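Local coordinates for protein anti-h(o) lectin I (Ulex europaeus, PDB 1FX5) that binds carbohydrate as an L-fucose-specific legume lectin with bound calcium and manganese, and recognises the H(O) blood-group antigen, at residues S71-M76 / V167-I172; F126-S131 / E156-R161; P141-D146 / I194-I199. All coordinates share one frame; numbering follows the deposited sequence.

Contact 1. Residues S71-M76 / V167-I172; sequences SFSFFM and VANVEI
The Phe72 ring carries Val170 over one face and meets Ile172 at its edge. These residues belong to two neighbouring antiparallel strands, 64-78 and 168-175, in the back sheet of the legume lectin beta-sandwich. Val170 CB lies 3.8 Å above the ring plane of Phe72, displaced from the centre toward the rim, in a CH-pi contact. Ile172 CD1 comes to the edge of the same ring, near its plane. The Phe74 ring is met differently. Val170 CG2 approaches in its plane, 3.8 Å from Phe74 CE2, and Met76 CG also lies at the edge. Ala168 CB comes up obliquely to Phe74 CE2.

Phe72 pairs with Val170, and Phe74 with Ala168, as hydrogen-bonded pairs. Val170 N donates to Phe72 O at 2.9 Å, and Ala168 N donates to Phe74 O at 3.1 Å. With CG between the backbone N and the carbonyl carbon (chi1 60°), the Phe72 ring lies alongside Val170. The Phe72 and Phe74 rings lie on the sheet face that looks into the sandwich, where Phe126 of the front sheet touches Phe72 and Val170. Phe214 adds an edge-to-face ring contact to Phe72.

The opposite face of the strand pair bears Ser71, Ser73, Asn169 and Glu171. This side is partly exposed and more polar. Asn169 ND2 reaches Ser73 OG at 2.7 Å, but the N-H points poorly (115°) and the bond is weak. Beside it, Val167 CG1 rests 4.0 Å from Ser73 CB and also borders the carbonyl oxygen of Phe74.

Contact 2. Residues F126-S131 / E156-R161; sequences FDTIGS and ERWNKR. With CA (calcium ion), chain G; MN (manganese (II) ion), chain F.
Lys160 NZ donates to the carbonyl oxygen of Thr128 at 2.8 Å, and it is also bonded to the carbonyl oxygens of Pro82 and Lys83. Three backbone oxygens thus grip one ammonium group. The lysine chain is extended beyond CG, and its CD packs 3.7 Å from Thr128 CB. Lys160 CB sits above the centre of one face of the Trp158 indole. The far rim of the indole meets the other segment: Trp158 CZ3 is 3.7 Å from Thr128 CG2 and also touches Phe126 CB. Trp158 NE1 has its polar partner in Tyr187 OH.

Residues 126-131 leave a strand of the front sheet and enter the calcium-manganese site of the legume lectin fold. Asp127 OD1 bridges the two metals, 2.2 Å from manganese and 2.6 Å from calcium. Asp127 OD2 binds calcium as well, at 2.5 Å, giving a bidentate carboxylate. Ile129 O adds a calcium ligand at 2.4 Å. Asn134 and Asp137 complete the protein ligands of calcium. Ile129 N donates to Asp127 OD2 at 3.2 Å, a nearly straight bond (164°) that forms an Asx turn. OD2 receives it on its anti side, with the donor 30° out of the carboxylate plane.

Contact 3. Residues P141-D146 / I194-I199; sequences PHIGID and ISVTSI. With MN (manganese (II) ion), chain F.
Between the two sheets, near one edge of the legume lectin beta-sandwich, Ile143 and Ile145 of a front-sheet strand face Ile194, Val196 and Ser198 of a back-sheet strand. The strand axes come within 7.1 Å and run nearly parallel, at 15°. No hydrogen bond joins the two segments. The contact is made mainly by side chains, though Ile145 CD1 also touches the backbone at Thr197 C.

Ile143 uses both branches of its side chain, the CG1-CD1 arm and the CG2 methyl. CG1 sits between the backbone N and the carbonyl carbon (chi1 88°), and from there meets Val196 CG1 at 3.5 Å, a tight approach. CG2 and CD1 each lie 3.6 Å from Ile194 CD1, so the Ile194 methyl touches the tips of both branches. The side chains of Ile143 and Val196 come from opposite sheets and overlap alongside each other. Further on, Ile145 CD1 reaches over to Val196 CG1 at 4.1 Å and to Ser198 CB at 3.8 Å. Trp158 also touches both Ile143 and Ile194. Glu156 and Asn154, on the neighbouring strand 154-157, touch Val196.

His142, just before Ile143, takes no part in this packing. It serves the metal site instead. His142 NE2 binds manganese at 2.4 Å. The bond of ND1 to Phe140 O helps to fix how the imidazole is turned. Glu125, Asp127 and Asp137 supply the other protein ligands, and two waters complete the shell. One short strand therefore has isoleucines in the sandwich core and a histidine in the manganese site, an arrangement typical of the legume lectin fold.

The three contacts sit in one legume lectin domain, with centres 11 to 15 Å apart. Contact 1 lies within the back sheet, contact 2 beside the metals at the front sheet, and contact 3 spans the two sheets. Along the chain, both segments of contact 2 fall between those of contact 1, while contact 3 alternates with each. Contacts 2 and 3 share the manganese ion and two of its waters. They also join by the probable backbone bond from His142 N to Asp127 O (3.0 Å). Contacts 1 and 2 meet where Met76 packs on Thr128 and Trp158. Strand 122-127 reaches both the metal site, through Asp127, and the sandwich core, through Phe126.

Contact 1. Residues S71-M76 / V167-I172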
# COMPACT_ATOMS: atom_id res chain seq x y z
N SER A 71 -2.68 -15.30 3.86
CA SER A 71 -2.41 -16.66 3.43
C SER A 71 -1.26 -16.63 2.42
O SER A 71 -1.12 -15.65 1.66
CB SER A 71 -3.66 -17.32 2.83
OG SER A 71 -4.15 -16.57 1.74
N PHE A 72 -0.43 -17.66 2.44
CA PHE A 72 0.71 -17.78 1.54
C PHE A 72 1.21 -19.23 1.49
O PHE A 72 0.91 -20.04 2.39
CB PHE A 72 1.86 -16.84 1.98
CG PHE A 72 2.38 -17.11 3.37
CD1 PHE A 72 3.42 -18.01 3.57
CD2 PHE A 72 1.81 -16.49 4.47
CE1 PHE A 72 3.89 -18.29 4.85
CE2 PHE A 72 2.27 -16.76 5.76
CZ PHE A 72 3.31 -17.66 5.96
N SER A 73 1.92 -19.56 0.43
CA SER A 73 2.49 -20.90 0.24
C SER A 73 4.02 -20.74 0.26
O SER A 73 4.55 -19.77 -0.29
CB SER A 73 2.06 -21.47 -1.11
OG SER A 73 0.65 -21.67 -1.13
N PHE A 74 4.71 -21.69 0.87
CA PHE A 74 6.17 -21.60 0.93
C PHE A 74 6.81 -23.01 0.81
O PHE A 74 6.11 -24.04 0.84
CB PHE A 74 6.58 -20.90 2.26
CG PHE A 74 6.60 -21.82 3.47
CD1 PHE A 74 7.75 -22.51 3.82
CD2 PHE A 74 5.47 -22.00 4.24
CE1 PHE A 74 7.77 -23.36 4.92
CE2 PHE A 74 5.48 -22.85 5.34
CZ PHE A 74 6.64 -23.53 5.69
N PHE A 75 8.12 -23.04 0.58
CA PHE A 75 8.85 -24.30 0.48
C PHE A 75 10.30 -23.99 0.87
O PHE A 75 10.71 -22.82 0.89
CB PHE A 75 8.70 -24.97 -0.90
CG PHE A 75 9.43 -24.28 -2.02
CD1 PHE A 75 8.85 -23.20 -2.68
CD2 PHE A 75 10.68 -24.72 -2.42
CE1 PHE A 75 9.52 -22.56 -3.73
CE2 PHE A 75 11.34 -24.10 -3.47
CZ PHE A 75 10.76 -23.01 -4.13
N MET A 76 11.02 -25.02 1.30
CA MET A 76 12.41 -24.85 1.71
C MET A 76 13.28 -25.84 0.93
O MET A 76 12.83 -26.93 0.61
CB MET A 76 12.55 -25.16 3.21
CG MET A 76 11.47 -24.57 4.10
SD MET A 76 11.70 -24.90 5.86
CE MET A 76 11.05 -26.58 6.04
N VAL A 167 5.29 -28.44 -0.84
CA VAL A 167 4.80 -27.09 -0.59
C VAL A 167 3.76 -27.11 0.55
O VAL A 167 2.96 -28.04 0.66
CB VAL A 167 4.17 -26.50 -1.89
CG1 VAL A 167 3.57 -25.12 -1.65
CG2 VAL A 167 5.25 -26.37 -2.93
N ALA A 168 3.80 -26.08 1.39
CA ALA A 168 2.88 -25.94 2.51
C ALA A 168 2.03 -24.70 2.30
O ALA A 168 2.51 -23.70 1.75
CB ALA A 168 3.67 -25.81 3.82
N ASN A 169 0.74 -24.79 2.64
CA ASN A 169 -0.18 -23.66 2.51
C ASN A 169 -0.44 -23.20 3.96
O ASN A 169 -0.77 -24.02 4.83
CB ASN A 169 -1.50 -24.08 1.87
CG ASN A 169 -1.31 -24.60 0.45
OD1 ASN A 169 -2.05 -25.49 -0.00
ND2 ASN A 169 -0.32 -24.07 -0.26
N VAL A 170 -0.27 -21.91 4.20
CA VAL A 170 -0.47 -21.31 5.53
C VAL A 170 -1.61 -20.28 5.59
O VAL A 170 -1.85 -19.51 4.65
CB VAL A 170 0.84 -20.59 6.02
CG1 VAL A 170 0.63 -19.89 7.38
CG2 VAL A 170 1.99 -21.57 6.08
N GLU A 171 -2.31 -20.28 6.71
CA GLU A 171 -3.39 -19.34 6.89
C GLU A 171 -3.32 -18.80 8.33
O GLU A 171 -3.30 -19.59 9.29
CB GLU A 171 -4.74 -19.98 6.62
CG GLU A 171 -5.83 -18.95 6.59
CD GLU A 171 -7.16 -19.53 6.21
OE1 GLU A 171 -7.17 -20.49 5.39
OE2 GLU A 171 -8.19 -19.05 6.73
N ILE A 172 -3.26 -17.47 8.45
CA ILE A 172 -3.19 -16.79 9.75
C ILE A 172 -4.35 -15.81 9.88
O ILE A 172 -4.56 -14.96 8.99
CB ILE A 172 -1.83 -16.05 9.92
CG1 ILE A 172 -0.68 -17.03 9.72
CG2 ILE A 172 -1.71 -15.46 11.34
CD1 ILE A 172 0.70 -16.39 9.70

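Contact 2. Residues F126-S131 / E156-R161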
# COMPACT_ATOMS: atom_id res chain seq x y z
N PHE A 126 7.88 -20.54 12.20
CA PHE A 126 7.94 -21.87 11.58
C PHE A 126 9.43 -22.16 11.84
O PHE A 126 10.31 -21.91 10.98
CB PHE A 126 7.60 -21.76 10.09
CG PHE A 126 6.21 -21.22 9.83
CD1 PHE A 126 6.00 -19.87 9.61
CD2 PHE A 126 5.09 -22.07 9.88
CE1 PHE A 126 4.72 -19.38 9.45
CE2 PHE A 126 3.80 -21.56 9.72
CZ PHE A 126 3.62 -20.22 9.51
N ASP A 127 9.68 -22.57 13.08
CA ASP A 127 10.99 -22.88 13.61
C ASP A 127 11.47 -24.29 13.29
O ASP A 127 10.98 -25.27 13.87
CB ASP A 127 10.92 -22.62 15.12
CG ASP A 127 12.29 -22.51 15.77
OD1 ASP A 127 12.40 -21.93 16.86
OD2 ASP A 127 13.26 -23.01 15.19
N THR A 128 12.51 -24.38 12.45
CA THR A 128 13.06 -25.67 12.05
C THR A 128 14.07 -26.37 12.97
O THR A 128 14.50 -27.48 12.65
CB THR A 128 13.59 -25.64 10.59
OG1 THR A 128 14.69 -24.74 10.52
CG2 THR A 128 12.51 -25.20 9.61
N ILE A 129 14.49 -25.73 14.06
CA ILE A 129 15.45 -26.35 15.00
C ILE A 129 15.21 -25.91 16.46
O ILE A 129 15.11 -24.70 16.74
CB ILE A 129 16.94 -26.09 14.58
CG1 ILE A 129 17.87 -27.11 15.25
CG2 ILE A 129 17.39 -24.66 14.91
CD1 ILE A 129 17.96 -28.47 14.51
N GLY A 130 15.12 -26.89 17.37
CA GLY A 130 14.90 -26.61 18.80
C GLY A 130 16.06 -26.96 19.74
O GLY A 130 17.22 -26.92 19.33
N SER A 131 15.79 -27.27 21.01
CA SER A 131 16.88 -27.61 21.92
C SER A 131 17.41 -29.00 21.56
O SER A 131 16.65 -29.84 21.07
CB SER A 131 16.42 -27.58 23.38
OG SER A 131 15.27 -28.38 23.55
N GLU A 156 3.49 -25.62 18.97
CA GLU A 156 3.00 -26.97 18.68
C GLU A 156 4.05 -27.70 17.84
O GLU A 156 4.71 -27.09 16.98
CB GLU A 156 1.66 -26.96 17.93
CG GLU A 156 0.48 -26.27 18.67
CD GLU A 156 -0.11 -27.08 19.84
OE1 GLU A 156 0.03 -28.32 19.87
OE2 GLU A 156 -0.74 -26.46 20.72
N ARG A 157 4.18 -29.00 18.07
CA ARG A 157 5.14 -29.84 17.34
C ARG A 157 4.88 -29.84 15.84
O ARG A 157 3.76 -30.07 15.42
CB ARG A 157 5.07 -31.28 17.85
CG ARG A 157 6.19 -32.13 17.32
CD ARG A 157 6.24 -33.41 18.11
NE ARG A 157 7.49 -34.13 17.89
CZ ARG A 157 8.08 -34.90 18.82
NH1 ARG A 157 7.53 -35.04 20.03
NH2 ARG A 157 9.21 -35.52 18.53
N TRP A 158 5.95 -29.74 15.05
CA TRP A 158 5.85 -29.73 13.59
C TRP A 158 6.87 -30.67 12.93
O TRP A 158 8.07 -30.57 13.17
CB TRP A 158 6.11 -28.28 13.10
CG TRP A 158 6.31 -28.06 11.57
CD1 TRP A 158 5.60 -28.65 10.54
CD2 TRP A 158 7.22 -27.13 10.93
NE1 TRP A 158 6.01 -28.14 9.32
CE2 TRP A 158 7.00 -27.22 9.53
CE3 TRP A 158 8.18 -26.24 11.42
CZ2 TRP A 158 7.72 -26.44 8.61
CZ3 TRP A 158 8.89 -25.47 10.51
CH2 TRP A 158 8.66 -25.57 9.11
N ASN A 159 6.39 -31.60 12.11
CA ASN A 159 7.31 -32.52 11.43
C ASN A 159 7.59 -31.89 10.06
O ASN A 159 6.85 -32.12 9.10
CB ASN A 159 6.68 -33.90 11.28
CG ASN A 159 6.44 -34.57 12.62
OD1 ASN A 159 5.37 -35.11 12.87
ND2 ASN A 159 7.43 -34.52 13.51
N LYS A 160 8.63 -31.05 10.03
CA LYS A 160 9.06 -30.33 8.82
C LYS A 160 9.38 -31.21 7.60
O LYS A 160 9.91 -32.31 7.74
CB LYS A 160 10.26 -29.41 9.17
CG LYS A 160 11.44 -30.14 9.84
CD LYS A 160 12.62 -29.22 10.09
CE LYS A 160 13.89 -30.03 10.36
NZ LYS A 160 15.09 -29.19 10.57
N ARG A 161 9.08 -30.69 6.41
CA ARG A 161 9.32 -31.38 5.15
C ARG A 161 10.07 -30.40 4.25
O ARG A 161 9.77 -29.20 4.31
CB ARG A 161 7.99 -31.76 4.49
CG ARG A 161 7.15 -32.76 5.26
CD ARG A 161 5.91 -33.18 4.49
NE ARG A 161 5.11 -34.12 5.28
CZ ARG A 161 3.86 -34.49 5.02
NH1 ARG A 161 3.22 -34.02 3.96
NH2 ARG A 161 3.24 -35.33 5.84
CA CA G . 14.93 -22.35 16.92
MN MN F . 11.24 -21.43 18.62
O HOH W 1 12.00 -19.46 18.80
O HOH W 2 9.91 -21.17 20.35
O HOH W 3 15.67 -21.75 14.83
O HOH W 4 14.70 -20.08 17.49

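Contact 3. Residues P141-D146 / I194-I199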
# COMPACT_ATOMS: atom_id res chain seq x y z
N PRO A 141 11.30 -29.49 16.04
CA PRO A 141 10.84 -28.39 15.16
C PRO A 141 9.42 -28.02 15.64
O PRO A 141 8.70 -28.90 16.14
CB PRO A 141 10.82 -29.03 13.78
CG PRO A 141 11.92 -30.07 13.88
CD PRO A 141 11.68 -30.67 15.25
N HIS A 142 8.99 -26.78 15.43
CA HIS A 142 7.65 -26.40 15.89
C HIS A 142 7.15 -25.07 15.32
O HIS A 142 7.94 -24.32 14.73
CB HIS A 142 7.76 -26.22 17.42
CG HIS A 142 8.88 -25.29 17.83
ND1 HIS A 142 10.22 -25.63 17.81
CD2 HIS A 142 8.85 -23.99 18.22
CE1 HIS A 142 10.95 -24.56 18.17
NE2 HIS A 142 10.16 -23.53 18.43
N ILE A 143 5.84 -24.84 15.40
CA ILE A 143 5.31 -23.56 14.91
C ILE A 143 4.84 -22.86 16.20
O ILE A 143 4.17 -23.49 17.05
CB ILE A 143 4.19 -23.62 13.78
CG1 ILE A 143 2.79 -23.71 14.35
CG2 ILE A 143 4.47 -24.71 12.78
CD1 ILE A 143 2.44 -25.05 14.95
N GLY A 144 5.30 -21.63 16.43
CA GLY A 144 4.90 -20.92 17.63
C GLY A 144 4.54 -19.46 17.51
O GLY A 144 4.71 -18.82 16.46
N ILE A 145 3.99 -18.94 18.60
CA ILE A 145 3.60 -17.54 18.66
C ILE A 145 4.54 -16.78 19.61
O ILE A 145 4.69 -17.15 20.78
CB ILE A 145 2.11 -17.43 19.07
CG1 ILE A 145 1.26 -17.97 17.91
CG2 ILE A 145 1.75 -15.98 19.33
CD1 ILE A 145 -0.19 -18.17 18.22
N ASP A 146 5.23 -15.78 19.06
CA ASP A 146 6.17 -14.96 19.82
C ASP A 146 5.65 -13.56 20.10
O ASP A 146 5.20 -12.87 19.18
CB ASP A 146 7.49 -14.81 19.07
CG ASP A 146 8.13 -16.13 18.71
OD1 ASP A 146 7.74 -17.19 19.22
OD2 ASP A 146 9.06 -16.11 17.89
N ILE A 194 -1.62 -28.69 10.94
CA ILE A 194 -1.32 -28.39 12.34
C ILE A 194 -1.68 -26.94 12.60
O ILE A 194 -1.66 -26.11 11.67
CB ILE A 194 0.18 -28.59 12.74
CG1 ILE A 194 1.08 -27.65 11.96
CG2 ILE A 194 0.67 -30.03 12.52
CD1 ILE A 194 2.47 -27.67 12.50
N SER A 195 -2.05 -26.62 13.83
CA SER A 195 -2.39 -25.24 14.14
C SER A 195 -2.02 -24.88 15.57
O SER A 195 -1.91 -25.76 16.44
CB SER A 195 -3.85 -24.93 13.87
OG SER A 195 -4.70 -25.74 14.64
N VAL A 196 -1.73 -23.60 15.76
CA VAL A 196 -1.36 -23.06 17.05
C VAL A 196 -2.20 -21.81 17.23
O VAL A 196 -2.40 -21.03 16.26
CB VAL A 196 0.14 -22.77 17.14
CG1 VAL A 196 0.55 -21.67 16.15
CG2 VAL A 196 0.50 -22.43 18.56
N THR A 197 -2.67 -21.59 18.45
CA THR A 197 -3.51 -20.44 18.76
C THR A 197 -3.15 -19.76 20.06
O THR A 197 -2.62 -20.40 20.97
CB THR A 197 -4.98 -20.92 18.98
OG1 THR A 197 -5.46 -21.59 17.81
CG2 THR A 197 -5.90 -19.80 19.27
N SER A 198 -3.50 -18.48 20.15
CA SER A 198 -3.26 -17.69 21.35
C SER A 198 -4.19 -16.48 21.42
O SER A 198 -4.75 -16.04 20.40
CB SER A 198 -1.82 -17.26 21.54
OG SER A 198 -1.64 -17.00 22.93
N ILE A 199 -4.39 -15.96 22.64
CA ILE A 199 -5.25 -14.81 22.86
C ILE A 199 -4.34 -13.70 23.37
O ILE A 199 -3.76 -13.82 24.46
CB ILE A 199 -6.41 -15.15 23.82
CG1 ILE A 199 -7.17 -16.36 23.23
CG2 ILE A 199 -7.32 -13.94 24.00
CD1 ILE A 199 -8.47 -16.72 23.87
MN MN F . 11.24 -21.43 18.62
O HOH W 1 12.00 -19.46 18.80
O HOH W 2 9.91 -21.17 20.35